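Local atomic coordinates of alanine racemase (Enterococcus faecalis, PDB entry 3E6E), a protein that belongs to the alanine racemase family, whose chains combine an N-terminal TIM-barrel domain with a C-terminal domain rich in beta strands. Residues 103-111 and 140-151. The protein carries 1 engineered substitution. Numbering follows the deposited sequence.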
ATOM      1  N   SER A 103      -8.634 -17.812 -19.514  1.00 23.78           N
ATOM      2  CA  SER A 103      -8.074 -19.099 -19.164  1.00 24.69           C
ATOM      3  C   SER A 103      -7.964 -19.118 -17.640  1.00 23.66           C
ATOM      4  O   SER A 103      -7.626 -18.110 -17.023  1.00 23.01           O
ATOM      5  CB  SER A 103      -6.707 -19.262 -19.806  1.00 26.47           C
ATOM      6  OG  SER A 103      -6.827 -19.253 -21.218  1.00 30.08           O
ATOM      7  N   VAL A 104      -8.266 -20.261 -17.038  1.00 23.23           N
ATOM      8  CA  VAL A 104      -8.221 -20.394 -15.588  1.00 23.18           C
ATOM      9  C   VAL A 104      -7.286 -21.497 -15.130  1.00 23.00           C
ATOM     10  O   VAL A 104      -7.037 -22.470 -15.847  1.00 21.89           O
ATOM     11  CB  VAL A 104      -9.613 -20.711 -15.002  1.00 23.27           C
ATOM     12  CG1 VAL A 104     -10.618 -19.656 -15.436  1.00 24.23           C
ATOM     13  CG2 VAL A 104     -10.063 -22.096 -15.454  1.00 23.70           C
ATOM     14  N   THR A 105      -6.778 -21.343 -13.916  1.00 22.67           N
ATOM     15  CA  THR A 105      -5.896 -22.337 -13.340  1.00 22.32           C
ATOM     16  C   THR A 105      -6.784 -23.299 -12.580  1.00 20.53           C
ATOM     17  O   THR A 105      -7.828 -22.912 -12.078  1.00 19.48           O
ATOM     18  CB  THR A 105      -4.888 -21.680 -12.376  1.00 23.40           C
ATOM     19  OG1 THR A 105      -4.106 -20.720 -13.103  1.00 24.59           O
ATOM     20  CG2 THR A 105      -3.967 -22.728 -11.759  1.00 21.81           C
ATOM     21  N   VAL A 106      -6.384 -24.558 -12.524  1.00 21.27           N
ATOM     22  CA  VAL A 106      -7.148 -25.568 -11.802  1.00 23.58           C
ATOM     23  C   VAL A 106      -6.153 -26.468 -11.087  1.00 23.71           C
ATOM     24  O   VAL A 106      -5.245 -27.021 -11.710  1.00 23.38           O
ATOM     25  CB  VAL A 106      -8.051 -26.393 -12.772  1.00 24.39           C
ATOM     26  CG1 VAL A 106      -7.303 -26.721 -14.030  1.00 25.78           C
ATOM     27  CG2 VAL A 106      -8.498 -27.670 -12.100  1.00 25.36           C
ATOM     28  N   ALA A 107      -6.312 -26.599  -9.774  1.00 23.94           N
ATOM     29  CA  ALA A 107      -5.387 -27.403  -8.988  1.00 23.63           C
ATOM     30  C   ALA A 107      -6.021 -28.568  -8.231  1.00 24.53           C
ATOM     31  O   ALA A 107      -5.418 -29.115  -7.307  1.00 26.02           O
ATOM     32  CB  ALA A 107      -4.642 -26.503  -8.020  1.00 22.33           C
ATOM     33  N   THR A 108      -7.233 -28.946  -8.611  1.00 24.97           N
ATOM     34  CA  THR A 108      -7.904 -30.065  -7.968  1.00 26.25           C
ATOM     35  C   THR A 108      -8.935 -30.721  -8.877  1.00 26.76           C
ATOM     36  O   THR A 108      -9.474 -30.097  -9.786  1.00 26.60           O
ATOM     37  CB  THR A 108      -8.599 -29.637  -6.664  1.00 26.71           C
ATOM     38  OG1 THR A 108      -9.250 -28.375  -6.861  1.00 27.27           O
ATOM     39  CG2 THR A 108      -7.593 -29.541  -5.528  1.00 25.51           C
ATOM     40  N   GLN A 109      -9.201 -31.995  -8.621  1.00 29.01           N
ATOM     41  CA  GLN A 109     -10.160 -32.770  -9.407  1.00 28.43           C
ATOM     42  C   GLN A 109     -11.549 -32.317  -9.023  1.00 28.50           C
ATOM     43  O   GLN A 109     -12.401 -32.099  -9.878  1.00 28.77           O
ATOM     44  CB  GLN A 109      -9.994 -34.267  -9.103  1.00 29.33           C
ATOM     45  CG  GLN A 109     -10.828 -35.227  -9.956  1.00 29.49           C
ATOM     46  CD  GLN A 109     -10.477 -35.162 -11.431  1.00 27.97           C
ATOM     47  OE1 GLN A 109      -9.313 -35.319 -11.815  1.00 27.88           O
ATOM     48  NE2 GLN A 109     -11.487 -34.927 -12.268  1.00 26.73           N
ATOM     49  N   GLU A 110     -11.764 -32.166  -7.723  1.00 29.48           N
ATOM     50  CA  GLU A 110     -13.052 -31.730  -7.212  1.00 30.93           C
ATOM     51  C   GLU A 110     -13.612 -30.547  -8.009  1.00 31.30           C
ATOM     52  O   GLU A 110     -14.736 -30.614  -8.522  1.00 31.76           O
ATOM     53  CB  GLU A 110     -12.935 -31.379  -5.718  1.00 32.42           C
ATOM     54  CG  GLU A 110     -11.532 -30.988  -5.228  1.00 35.16           C
ATOM     55  CD  GLU A 110     -10.635 -32.185  -4.878  1.00 38.35           C
ATOM     56  OE1 GLU A 110      -9.959 -32.734  -5.779  1.00 39.66           O
ATOM     57  OE2 GLU A 110     -10.603 -32.579  -3.691  1.00 37.84           O
ATOM     58  N   TRP A 111     -12.817 -29.481  -8.127  1.00 29.96           N
ATOM     59  CA  TRP A 111     -13.211 -28.269  -8.856  1.00 28.87           C
ATOM     60  C   TRP A 111     -13.697 -28.581 -10.273  1.00 29.56           C
ATOM     61  O   TRP A 111     -14.818 -28.234 -10.651  1.00 29.62           O
ATOM     62  CB  TRP A 111     -12.028 -27.289  -8.947  1.00 25.66           C
ATOM     63  CG  TRP A 111     -12.391 -25.872  -9.385  1.00 22.15           C
ATOM     64  CD1 TRP A 111     -12.768 -24.837  -8.574  1.00 22.35           C
ATOM     65  CD2 TRP A 111     -12.401 -25.349 -10.726  1.00 19.98           C
ATOM     66  NE1 TRP A 111     -13.008 -23.707  -9.323  1.00 21.24           N
ATOM     67  CE2 TRP A 111     -12.791 -23.993 -10.645  1.00 19.59           C
ATOM     68  CE3 TRP A 111     -12.118 -25.895 -11.983  1.00 18.75           C
ATOM     69  CZ2 TRP A 111     -12.905 -23.171 -11.775  1.00 18.31           C
ATOM     70  CZ3 TRP A 111     -12.231 -25.074 -13.110  1.00 19.83           C
ATOM     71  CH2 TRP A 111     -12.622 -23.725 -12.994  1.00 17.67           C
ATOM     72  N   ILE A 140      -0.207 -24.221  -4.503  1.00 28.92           N
ATOM     73  CA  ILE A 140      -1.376 -24.825  -5.162  1.00 28.81           C
ATOM     74  C   ILE A 140      -0.946 -25.781  -6.265  1.00 29.27           C
ATOM     75  O   ILE A 140       0.159 -25.661  -6.804  1.00 30.06           O
ATOM     76  CB  ILE A 140      -2.299 -23.794  -5.847  1.00 28.08           C
ATOM     77  CG1 ILE A 140      -1.494 -22.979  -6.863  1.00 29.30           C
ATOM     78  CG2 ILE A 140      -3.006 -22.945  -4.816  1.00 26.40           C
ATOM     79  CD1 ILE A 140      -2.359 -22.171  -7.813  1.00 29.95           C
ATOM     80  N   GLY A 141      -1.832 -26.716  -6.608  1.00 29.68           N
ATOM     81  CA  GLY A 141      -1.538 -27.661  -7.671  1.00 29.68           C
ATOM     82  C   GLY A 141      -1.588 -29.128  -7.296  1.00 28.82           C
ATOM     83  O   GLY A 141      -1.604 -29.480  -6.114  1.00 27.80           O
ATOM     84  N   PHE A 142      -1.617 -29.982  -8.318  1.00 28.17           N
ATOM     85  CA  PHE A 142      -1.650 -31.427  -8.130  1.00 26.86           C
ATOM     86  C   PHE A 142      -0.277 -31.878  -7.679  1.00 25.79           C
ATOM     87  O   PHE A 142       0.733 -31.497  -8.285  1.00 24.78           O
ATOM     88  CB  PHE A 142      -2.007 -32.145  -9.439  1.00 27.91           C
ATOM     89  CG  PHE A 142      -3.371 -31.804  -9.972  1.00 28.85           C
ATOM     90  CD1 PHE A 142      -3.513 -30.973 -11.080  1.00 28.12           C
ATOM     91  CD2 PHE A 142      -4.518 -32.282  -9.341  1.00 29.14           C
ATOM     92  CE1 PHE A 142      -4.777 -30.618 -11.547  1.00 28.65           C
ATOM     93  CE2 PHE A 142      -5.787 -31.934  -9.801  1.00 30.35           C
ATOM     94  CZ  PHE A 142      -5.917 -31.099 -10.905  1.00 29.55           C
ATOM     95  N   LEU A 143      -0.241 -32.696  -6.629  1.00 24.19           N
ATOM     96  CA  LEU A 143       1.020 -33.194  -6.093  1.00 24.25           C
ATOM     97  C   LEU A 143       1.689 -34.345  -6.861  1.00 25.25           C
ATOM     98  O   LEU A 143       2.909 -34.380  -6.971  1.00 24.35           O
ATOM     99  CB  LEU A 143       0.836 -33.591  -4.627  1.00 23.76           C
ATOM    100  CG  LEU A 143       0.698 -32.435  -3.625  1.00 24.38           C
ATOM    101  CD1 LEU A 143      -0.471 -31.546  -4.005  1.00 26.40           C
ATOM    102  CD2 LEU A 143       0.490 -32.988  -2.235  1.00 23.01           C
ATOM    103  N   THR A 144       0.909 -35.275  -7.409  1.00 27.41           N
ATOM    104  CA  THR A 144       1.494 -36.420  -8.123  1.00 28.41           C
ATOM    105  C   THR A 144       1.131 -36.559  -9.596  1.00 29.78           C
ATOM    106  O   THR A 144       0.111 -36.038 -10.045  1.00 30.31           O
ATOM    107  CB  THR A 144       1.089 -37.746  -7.471  1.00 27.49           C
ATOM    108  OG1 THR A 144      -0.327 -37.907  -7.597  1.00 26.35           O
ATOM    109  CG2 THR A 144       1.483 -37.777  -5.998  1.00 26.09           C
ATOM    110  N   PRO A 145       1.962 -37.293 -10.360  1.00 31.44           N
ATOM    111  CA  PRO A 145       1.788 -37.557 -11.797  1.00 33.01           C
ATOM    112  C   PRO A 145       0.432 -38.193 -12.118  1.00 35.07           C
ATOM    113  O   PRO A 145      -0.298 -37.721 -12.996  1.00 34.77           O
ATOM    114  CB  PRO A 145       2.936 -38.510 -12.121  1.00 32.61           C
ATOM    115  CG  PRO A 145       3.992 -38.113 -11.135  1.00 33.00           C
ATOM    116  CD  PRO A 145       3.203 -37.917  -9.867  1.00 31.38           C
ATOM    117  N   GLU A 146       0.098 -39.266 -11.403  1.00 36.80           N
ATOM    118  CA  GLU A 146      -1.173 -39.949 -11.621  1.00 38.25           C
ATOM    119  C   GLU A 146      -2.343 -39.003 -11.408  1.00 37.62           C
ATOM    120  O   GLU A 146      -3.353 -39.085 -12.105  1.00 36.36           O
ATOM    121  CB  GLU A 146      -1.313 -41.158 -10.688  1.00 40.42           C
ATOM    122  CG  GLU A 146      -1.107 -40.867  -9.211  1.00 45.28           C
ATOM    123  CD  GLU A 146       0.363 -40.897  -8.783  1.00 49.37           C
ATOM    124  OE1 GLU A 146       0.613 -40.924  -7.553  1.00 50.86           O
ATOM    125  OE2 GLU A 146       1.260 -40.894  -9.665  1.00 49.27           O
ATOM    126  N   GLU A 147      -2.198 -38.104 -10.441  1.00 37.34           N
ATOM    127  CA  GLU A 147      -3.236 -37.134 -10.137  1.00 37.23           C
ATOM    128  C   GLU A 147      -3.487 -36.220 -11.325  1.00 36.52           C
ATOM    129  O   GLU A 147      -4.634 -35.886 -11.635  1.00 35.50           O
ATOM    130  CB  GLU A 147      -2.836 -36.292  -8.926  1.00 38.66           C
ATOM    131  CG  GLU A 147      -3.166 -36.938  -7.605  1.00 40.92           C
ATOM    132  CD  GLU A 147      -2.949 -36.001  -6.424  1.00 43.87           C
ATOM    133  OE1 GLU A 147      -3.245 -34.786  -6.565  1.00 44.14           O
ATOM    134  OE2 GLU A 147      -2.504 -36.486  -5.351  1.00 43.22           O
ATOM    135  N   THR A 148      -2.410 -35.812 -11.985  1.00 35.18           N
ATOM    136  CA  THR A 148      -2.545 -34.934 -13.131  1.00 36.57           C
ATOM    137  C   THR A 148      -3.056 -35.744 -14.314  1.00 36.76           C
ATOM    138  O   THR A 148      -3.834 -35.241 -15.130  1.00 37.19           O
ATOM    139  CB  THR A 148      -1.203 -34.267 -13.491  1.00 36.31           C
ATOM    140  OG1 THR A 148      -0.485 -35.087 -14.412  1.00 37.66           O
ATOM    141  CG2 THR A 148      -0.367 -34.074 -12.241  1.00 36.73           C
ATOM    142  N   LYS A 149      -2.619 -37.000 -14.393  1.00 37.27           N
ATOM    143  CA  LYS A 149      -3.048 -37.913 -15.454  1.00 37.33           C
ATOM    144  C   LYS A 149      -4.558 -38.029 -15.381  1.00 36.68           C
ATOM    145  O   LYS A 149      -5.241 -38.003 -16.400  1.00 37.94           O
ATOM    146  CB  LYS A 149      -2.434 -39.299 -15.255  1.00 39.16           C
ATOM    147  CG  LYS A 149      -3.068 -40.399 -16.101  1.00 39.51           C
ATOM    148  CD  LYS A 149      -2.662 -40.317 -17.561  1.00 40.63           C
ATOM    149  CE  LYS A 149      -1.963 -41.602 -17.999  1.00 41.37           C
ATOM    150  NZ  LYS A 149      -2.789 -42.807 -17.696  1.00 41.20           N
ATOM    151  N   GLN A 150      -5.063 -38.161 -14.160  1.00 36.20           N
ATOM    152  CA  GLN A 150      -6.495 -38.268 -13.904  1.00 35.89           C
ATOM    153  C   GLN A 150      -7.188 -36.963 -14.294  1.00 34.72           C
ATOM    154  O   GLN A 150      -8.248 -36.971 -14.925  1.00 34.70           O
ATOM    155  CB  GLN A 150      -6.740 -38.591 -12.414  1.00 36.23           C
ATOM    156  CG  GLN A 150      -8.111 -38.176 -11.891  1.00 40.39           C
ATOM    157  CD  GLN A 150      -8.339 -38.531 -10.426  1.00 43.19           C
ATOM    158  OE1 GLN A 150      -7.561 -38.146  -9.544  1.00 44.12           O
ATOM    159  NE2 GLN A 150      -9.423 -39.263 -10.159  1.00 43.46           N
ATOM    160  N   ALA A 151      -6.579 -35.845 -13.921  1.00 33.73           N
ATOM    161  CA  ALA A 151      -7.134 -34.535 -14.224  1.00 34.19           C
ATOM    162  C   ALA A 151      -7.168 -34.335 -15.733  1.00 34.49           C
ATOM    163  O   ALA A 151      -8.177 -33.925 -16.309  1.00 32.75           O
ATOM    164  CB  ALA A 151      -6.285 -33.457 -13.573  1.00 36.27           C
TER
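F142 lays its ring against the backbone of V106-Q109, where strand 103-106 of the TIM barrel turns into helix 109-117. From CB, the ring leaves with CG anti to the carbonyl carbon (chi1 -62°), which carries it toward this turn. CD2 lies 3.9 Å from A107 O. Further out, CE1 comes within 3.6 Å of V106 O, while CE2 reaches T108 CA at 3.4 Å. CZ, at the tip, meets T108 N. A107 C sits over one face, offset toward the rim, and E147 O lies more distantly over the opposite face; Q109 N is at the edge.

Beside the ring, A107 CB abuts G141 N (3.2 Å) and touches I140 CB. Farther along, Q109 and Q150 meet with their amide planes 42° apart, Q109 OE1 resting on the Q150 CG methylene and near A151 CA (3.3 Å). H255 of the second subunit packs on A107, T108 and I140, placing this corner of the barrel at the dimer interface. No hydrogen bond joins residues 103-111 to 140-151; between them the contact rests on van der Waals fit of the F142 ring, the A107 methyl and the Q109 amide oxygen.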